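Local coordinates for probable adenylyl-sulfate kinase (Synechocystis sp., PDB 5CB8), which catalyses the ATP-dependent phosphorylation of adenosine 5'-phosphosulfate to 3'-phosphoadenylyl sulfate, a step in the production of activated sulfate, at residues R24-W29 against G97-V102; V125-P130 against C171-E176. All coordinates share one frame; numbering follows the deposited sequence. Where two conformers were deposited one is given.

Contact 1. Residues R24-W29 against G97-V102; sequences RGVTIW and GVIVLV
Gly97 meets Gly25 with their CA atoms 3.8 Å apart, so close that a side chain on Gly25 would press on Gly97 CA. Gly97 has a positive phi (93°) as the C-prime residue of the Schellman motif ending helix 76-94, a conformation that itself calls for glycine. Val98 starts the parallel ladder: its O accepts Val26 N at 3.2 Å, the donor tilted from the carbonyl plane. Ile99 lies beside Val26 and Ile28, its CG1 on Val26 CG1 and its CG2 3.9 Å from Ile28 CD1; beta-branched residues such as Ile99 and Val26 favour an extended backbone. Val100 is gripped through both backbone polar atoms, N to Val26 O (2.8 Å) and O from Ile28 N (2.7 Å), and its side chain runs alongside Thr27, whose hydroxyl is hydrogen-bonded to Thr94 OG1. Leu101 returns to the face of Val26 and Ile28 and brings CD1 against Ile28 CD1. Val102 N donates to Ile28 O, while CG1, anti to the backbone N (chi1 175°), sits over the six-membered ring of Trp29, 3.6 Å from its centroid and 7° off the normal, a CH-pi contact. Thr27 CG2 meets that indole at its edge. Replacing Trp29 with an alanine would probably leave Val102 CG1 without its aromatic floor and Ser106, the probable phosphoserine site, without the NE1 partner. Strand 26-31 is central in the sheet, with 122-127 on its other flank; helix 76-94 packs on the Thr27 and Trp29 face, helices 178-191 and 38-50 on the Val26 and Ile28 face.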
loop_
_atom_site.group_PDB
_atom_site.type_symbol
_atom_site.label_atom_id
_atom_site.label_comp_id
_atom_site.label_asym_id
_atom_site.label_seq_id
_atom_site.Cartn_x
_atom_site.Cartn_y
_atom_site.Cartn_z
ATOM N N ARG B 24 9.081 -17.812 -1.732
ATOM C CA ARG B 24 8.353 -17.210 -2.850
ATOM C C ARG B 24 7.230 -16.352 -2.295
ATOM O O ARG B 24 6.677 -16.655 -1.236
ATOM C CB ARG B 24 7.753 -18.283 -3.761
ATOM C CG ARG B 24 8.756 -19.307 -4.274
ATOM C CD ARG B 24 8.041 -20.415 -5.043
ATOM N NE ARG B 24 8.960 -21.425 -5.574
ATOM C CZ ARG B 24 8.586 -22.445 -6.344
ATOM N NH1 ARG B 24 7.311 -22.595 -6.681
ATOM N NH2 ARG B 24 9.487 -23.314 -6.783
ATOM N N GLY B 25 6.879 -15.289 -3.010
ATOM C CA GLY B 25 5.842 -14.390 -2.529
ATOM C C GLY B 25 4.466 -15.032 -2.524
ATOM O O GLY B 25 4.125 -15.798 -3.431
ATOM N N VAL B 26 3.673 -14.711 -1.504
ATOM C CA VAL B 26 2.331 -15.253 -1.374
ATOM C C VAL B 26 1.519 -14.421 -0.385
ATOM O O VAL B 26 2.041 -13.956 0.635
ATOM C CB VAL B 26 2.366 -16.769 -0.963
ATOM C CG1 VAL B 26 3.091 -16.962 0.357
ATOM C CG2 VAL B 26 0.959 -17.355 -0.901
ATOM N N THR B 27 0.250 -14.195 -0.706
ATOM C CA THR B 27 -0.666 -13.565 0.238
ATOM C C THR B 27 -1.478 -14.646 0.939
ATOM O O THR B 27 -2.180 -15.427 0.291
ATOM C CB THR B 27 -1.607 -12.591 -0.473
ATOM O OG1 THR B 27 -0.846 -11.463 -0.934
ATOM C CG2 THR B 27 -2.709 -12.106 0.471
ATOM N N ILE B 28 -1.355 -14.706 2.261
ATOM C CA ILE B 28 -2.129 -15.643 3.068
ATOM C C ILE B 28 -3.286 -14.849 3.667
ATOM O O ILE B 28 -3.066 -13.969 4.506
ATOM C CB ILE B 28 -1.254 -16.265 4.175
ATOM C CG1 ILE B 28 -0.014 -16.926 3.552
ATOM C CG2 ILE B 28 -2.056 -17.276 5.010
ATOM C CD1 ILE B 28 1.043 -17.306 4.565
ATOM N N TRP B 29 -4.510 -15.149 3.226
ATOM C CA TRP B 29 -5.658 -14.277 3.474
ATOM C C TRP B 29 -6.658 -14.898 4.448
ATOM O O TRP B 29 -7.407 -15.811 4.083
ATOM C CB TRP B 29 -6.374 -13.948 2.153
ATOM C CG TRP B 29 -7.416 -12.870 2.281
ATOM C CD1 TRP B 29 -8.664 -12.991 2.830
ATOM C CD2 TRP B 29 -7.296 -11.502 1.858
ATOM N NE1 TRP B 29 -9.326 -11.783 2.773
ATOM C CE2 TRP B 29 -8.506 -10.857 2.183
ATOM C CE3 TRP B 29 -6.275 -10.767 1.237
ATOM C CZ2 TRP B 29 -8.725 -9.504 1.914
ATOM C CZ3 TRP B 29 -6.498 -9.424 0.963
ATOM C CH2 TRP B 29 -7.716 -8.807 1.298
ATOM N N GLY B 97 8.196 -10.981 -3.852
ATOM C CA GLY B 97 8.773 -12.049 -3.047
ATOM C C GLY B 97 8.386 -12.084 -1.579
ATOM O O GLY B 97 8.816 -12.981 -0.848
ATOM N N VAL B 98 7.571 -11.127 -1.141
ATOM C CA VAL B 98 7.197 -11.038 0.270
ATOM C C VAL B 98 6.016 -11.957 0.617
ATOM O O VAL B 98 5.087 -12.125 -0.181
ATOM C CB VAL B 98 6.847 -9.585 0.658
ATOM C CG1 VAL B 98 6.630 -9.463 2.153
ATOM C CG2 VAL B 98 7.956 -8.638 0.227
ATOM N N ILE B 99 6.063 -12.562 1.803
ATOM C CA ILE B 99 4.931 -13.314 2.324
ATOM C C ILE B 99 4.037 -12.321 3.062
ATOM O O ILE B 99 4.476 -11.668 4.006
ATOM C CB ILE B 99 5.390 -14.423 3.295
ATOM C CG1 ILE B 99 6.121 -15.535 2.534
ATOM C CG2 ILE B 99 4.203 -15.002 4.052
ATOM C CD1 ILE B 99 6.780 -16.580 3.440
ATOM N N VAL B 100 2.790 -12.186 2.619
ATOM C CA VAL B 100 1.883 -11.205 3.205
ATOM C C VAL B 100 0.789 -11.908 3.994
ATOM O O VAL B 100 0.082 -12.763 3.452
ATOM C CB VAL B 100 1.230 -10.336 2.111
ATOM C CG1 VAL B 100 0.365 -9.233 2.743
ATOM C CG2 VAL B 100 2.305 -9.726 1.224
ATOM N N LEU B 101 0.659 -11.565 5.274
ATOM C CA LEU B 101 -0.413 -12.123 6.104
ATOM C C LEU B 101 -1.515 -11.089 6.233
ATOM O O LEU B 101 -1.309 -10.041 6.842
ATOM C CB LEU B 101 0.103 -12.464 7.510
ATOM C CG LEU B 101 0.808 -13.795 7.775
ATOM C CD1 LEU B 101 1.741 -14.179 6.664
ATOM C CD2 LEU B 101 1.559 -13.761 9.100
ATOM N N VAL B 102 -2.684 -11.376 5.670
ATOM C CA VAL B 102 -3.823 -10.461 5.791
ATOM C C VAL B 102 -4.837 -11.033 6.764
ATOM O O VAL B 102 -5.157 -12.225 6.711
ATOM C CB VAL B 102 -4.505 -10.227 4.437
ATOM C CG1 VAL B 102 -5.771 -9.358 4.609
ATOM C CG2 VAL B 102 -3.530 -9.560 3.464
#

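Contact 2. Residues V125-P130 against C171-E176; sequences VFVNAP and CRTDLE
Beside the probable ATP-binding P-loop, the strand carrying Val125 and Val127 pairs with the short edge strand ending at Cys171, and the two segments run on side by side as loops. Cys171 is held by two backbone bonds: its N donates to Phe126 O at 2.8 Å, and its O accepts Asn128 N at 2.8 Å. A weak hydrogen bond, Thr173 N to Asn128 O (3.4 Å, 134° at the hydrogen), continues the pairing past Arg172, the centre of an inverse gamma turn. Small Cys171, whose thiol is only weakly polar, suits the buried face, where SG lies 4.0 Å from Val125 CG1. Farther on, Thr173 uses both branches: CG2 packs on Val127 CG1, while OG1, set between its own N and carbonyl carbon (chi1 53°), passes 3.5 Å from Ala129 CB and is hydrogen-bonded to Ala36 O of that loop. Asn128 CB lies over the centre of the Phe126 ring; the Asn128 and Arg172 side chains lie side by side, but their amide and guanidinium planes are turned 83° apart, and both groups share Glu170 OE1, which can satisfy an amide and a positive charge together. Pro130 takes the N-cap position of helix 131-137. Helix 38-50 lies against Val127, Cys171 and Thr173 through Ile41, helix 178-191 touches Val125 and Cys171, and strand 26-31 borders 122-127 on the side away from 169-171.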
loop_
_atom_site.group_PDB
_atom_site.type_symbol
_atom_site.label_atom_id
_atom_site.label_comp_id
_atom_site.label_asym_id
_atom_site.label_seq_id
_atom_site.Cartn_x
_atom_site.Cartn_y
_atom_site.Cartn_z
ATOM N N VAL B 125 -7.751 -18.512 3.665
ATOM C CA VAL B 125 -7.877 -19.275 4.893
ATOM C C VAL B 125 -9.195 -18.882 5.562
ATOM O O VAL B 125 -9.369 -17.730 5.961
ATOM C CB VAL B 125 -6.687 -18.993 5.835
ATOM C CG1 VAL B 125 -6.807 -19.814 7.117
ATOM C CG2 VAL B 125 -5.360 -19.306 5.129
ATOM N N PHE B 126 -10.131 -19.826 5.651
ATOM C CA PHE B 126 -11.417 -19.582 6.307
ATOM C C PHE B 126 -11.259 -19.839 7.807
ATOM O O PHE B 126 -11.176 -20.987 8.242
ATOM C CB PHE B 126 -12.482 -20.524 5.722
ATOM C CG PHE B 126 -13.875 -20.323 6.277
ATOM C CD1 PHE B 126 -14.205 -19.188 7.011
ATOM C CD2 PHE B 126 -14.855 -21.283 6.056
ATOM C CE1 PHE B 126 -15.485 -19.013 7.518
ATOM C CE2 PHE B 126 -16.140 -21.115 6.554
ATOM C CZ PHE B 126 -16.453 -19.972 7.290
ATOM N N VAL B 127 -11.186 -18.767 8.587
ATOM C CA VAL B 127 -11.189 -18.884 10.035
ATOM C C VAL B 127 -12.643 -18.965 10.461
ATOM O O VAL B 127 -13.345 -17.942 10.538
ATOM C CB VAL B 127 -10.478 -17.693 10.687
ATOM C CG1 VAL B 127 -10.393 -17.901 12.196
ATOM C CG2 VAL B 127 -9.075 -17.548 10.100
ATOM N N ASN B 128 -13.091 -20.196 10.720
ATOM C CA ASN B 128 -14.506 -20.505 10.864
ATOM C C ASN B 128 -14.878 -20.809 12.310
ATOM O O ASN B 128 -14.617 -21.909 12.803
ATOM C CB ASN B 128 -14.830 -21.712 9.968
ATOM C CG ASN B 128 -16.297 -22.122 10.004
ATOM O OD1 ASN B 128 -17.148 -21.442 10.588
ATOM N ND2 ASN B 128 -16.603 -23.236 9.341
ATOM N N ALA B 129 -15.483 -19.835 12.988
ATOM C CA ALA B 129 -16.063 -20.052 14.313
ATOM C C ALA B 129 -17.562 -19.789 14.239
ATOM O O ALA B 129 -17.992 -18.902 13.507
ATOM C CB ALA B 129 -15.412 -19.126 15.334
ATOM N N PRO B 130 -18.366 -20.547 15.001
ATOM C CA PRO B 130 -19.815 -20.320 14.959
ATOM C C PRO B 130 -20.150 -18.920 15.456
ATOM O O PRO B 130 -19.452 -18.410 16.343
ATOM C CB PRO B 130 -20.357 -21.353 15.944
ATOM C CG PRO B 130 -19.315 -22.443 15.960
ATOM C CD PRO B 130 -18.010 -21.708 15.834
ATOM N N CYS B 171 -9.904 -23.318 9.246
ATOM C CA CYS B 171 -9.559 -23.481 10.653
ATOM C C CYS B 171 -10.832 -23.330 11.473
ATOM O O CYS B 171 -11.387 -22.228 11.573
ATOM C CB CYS B 171 -8.535 -22.422 11.070
ATOM S SG CYS B 171 -7.001 -22.446 10.093
ATOM N N ARG B 172 -11.323 -24.437 12.021
ATOM C CA ARG B 172 -12.523 -24.385 12.846
ATOM C C ARG B 172 -12.086 -24.152 14.282
ATOM O O ARG B 172 -11.865 -25.100 15.041
ATOM C CB ARG B 172 -13.354 -25.667 12.675
ATOM C CG ARG B 172 -13.848 -25.787 11.234
ATOM C CD ARG B 172 -14.764 -26.974 10.952
ATOM N NE ARG B 172 -15.277 -26.844 9.584
ATOM C CZ ARG B 172 -16.128 -27.679 8.999
ATOM N NH1 ARG B 172 -16.585 -28.737 9.651
ATOM N NH2 ARG B 172 -16.520 -27.447 7.752
ATOM N N THR B 173 -11.957 -22.875 14.645
ATOM C CA THR B 173 -11.227 -22.500 15.857
ATOM C C THR B 173 -11.897 -22.922 17.154
ATOM O O THR B 173 -11.246 -22.933 18.197
ATOM C CB THR B 173 -10.920 -20.993 15.891
ATOM O OG1 THR B 173 -12.135 -20.268 15.686
ATOM C CG2 THR B 173 -9.949 -20.638 14.782
ATOM N N ASP B 174 -13.183 -23.271 17.095
ATOM C CA ASP B 174 -13.890 -23.784 18.264
ATOM C C ASP B 174 -13.630 -25.273 18.472
ATOM O O ASP B 174 -13.974 -25.839 19.521
ATOM C CB ASP B 174 -15.394 -23.544 18.129
ATOM C CG ASP B 174 -15.961 -24.084 16.826
ATOM O OD1 ASP B 174 -15.324 -23.912 15.757
ATOM O OD2 ASP B 174 -17.065 -24.661 16.867
ATOM N N LEU B 175 -13.016 -25.910 17.475
ATOM C CA LEU B 175 -12.835 -27.370 17.503
ATOM C C LEU B 175 -11.386 -27.825 17.335
ATOM O O LEU B 175 -11.097 -29.024 17.379
ATOM C CB LEU B 175 -13.692 -28.031 16.419
ATOM C CG LEU B 175 -15.174 -27.668 16.387
ATOM C CD1 LEU B 175 -15.842 -28.250 15.146
ATOM C CD2 LEU B 175 -15.882 -28.143 17.654
ATOM N N GLU B 176 -10.475 -26.882 17.124
ATOM C CA GLU B 176 -9.067 -27.245 16.984
ATOM C C GLU B 176 -8.180 -26.309 17.796
ATOM O O GLU B 176 -8.512 -25.136 17.993
ATOM C CB GLU B 176 -8.654 -27.273 15.507
ATOM C CG GLU B 176 -9.108 -26.075 14.724
ATOM C CD GLU B 176 -8.821 -26.162 13.233
ATOM O OE1 GLU B 176 -9.591 -26.818 12.487
ATOM O OE2 GLU B 176 -7.828 -25.541 12.802
#

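How the contacts relate
Both contacts belong to one parallel sheet of order 56-60, 99-103, 26-31, 122-127, 169-171: contact 1 joins its second and third strands, contact 2 its fourth and fifth. Their centres are about 21 Å apart, yet they meet directly where Trp29 O lies 2.8 Å from Val125 N, a probable hydrogen bond, and Ile28 CG2 packs 3.9 Å from Val125 CG2. The two probably border different parts of the active site. In contact 1 the Trp29 side chain is about 7 Å from bound adenosine-5'-phosphosulfate. In contact 2 the Val127 side chain is about 11 Å from the bound adenosine-5'-phosphosulfate. It is about 4 Å from the side chain of Lys38, a probable ATP-binding residue.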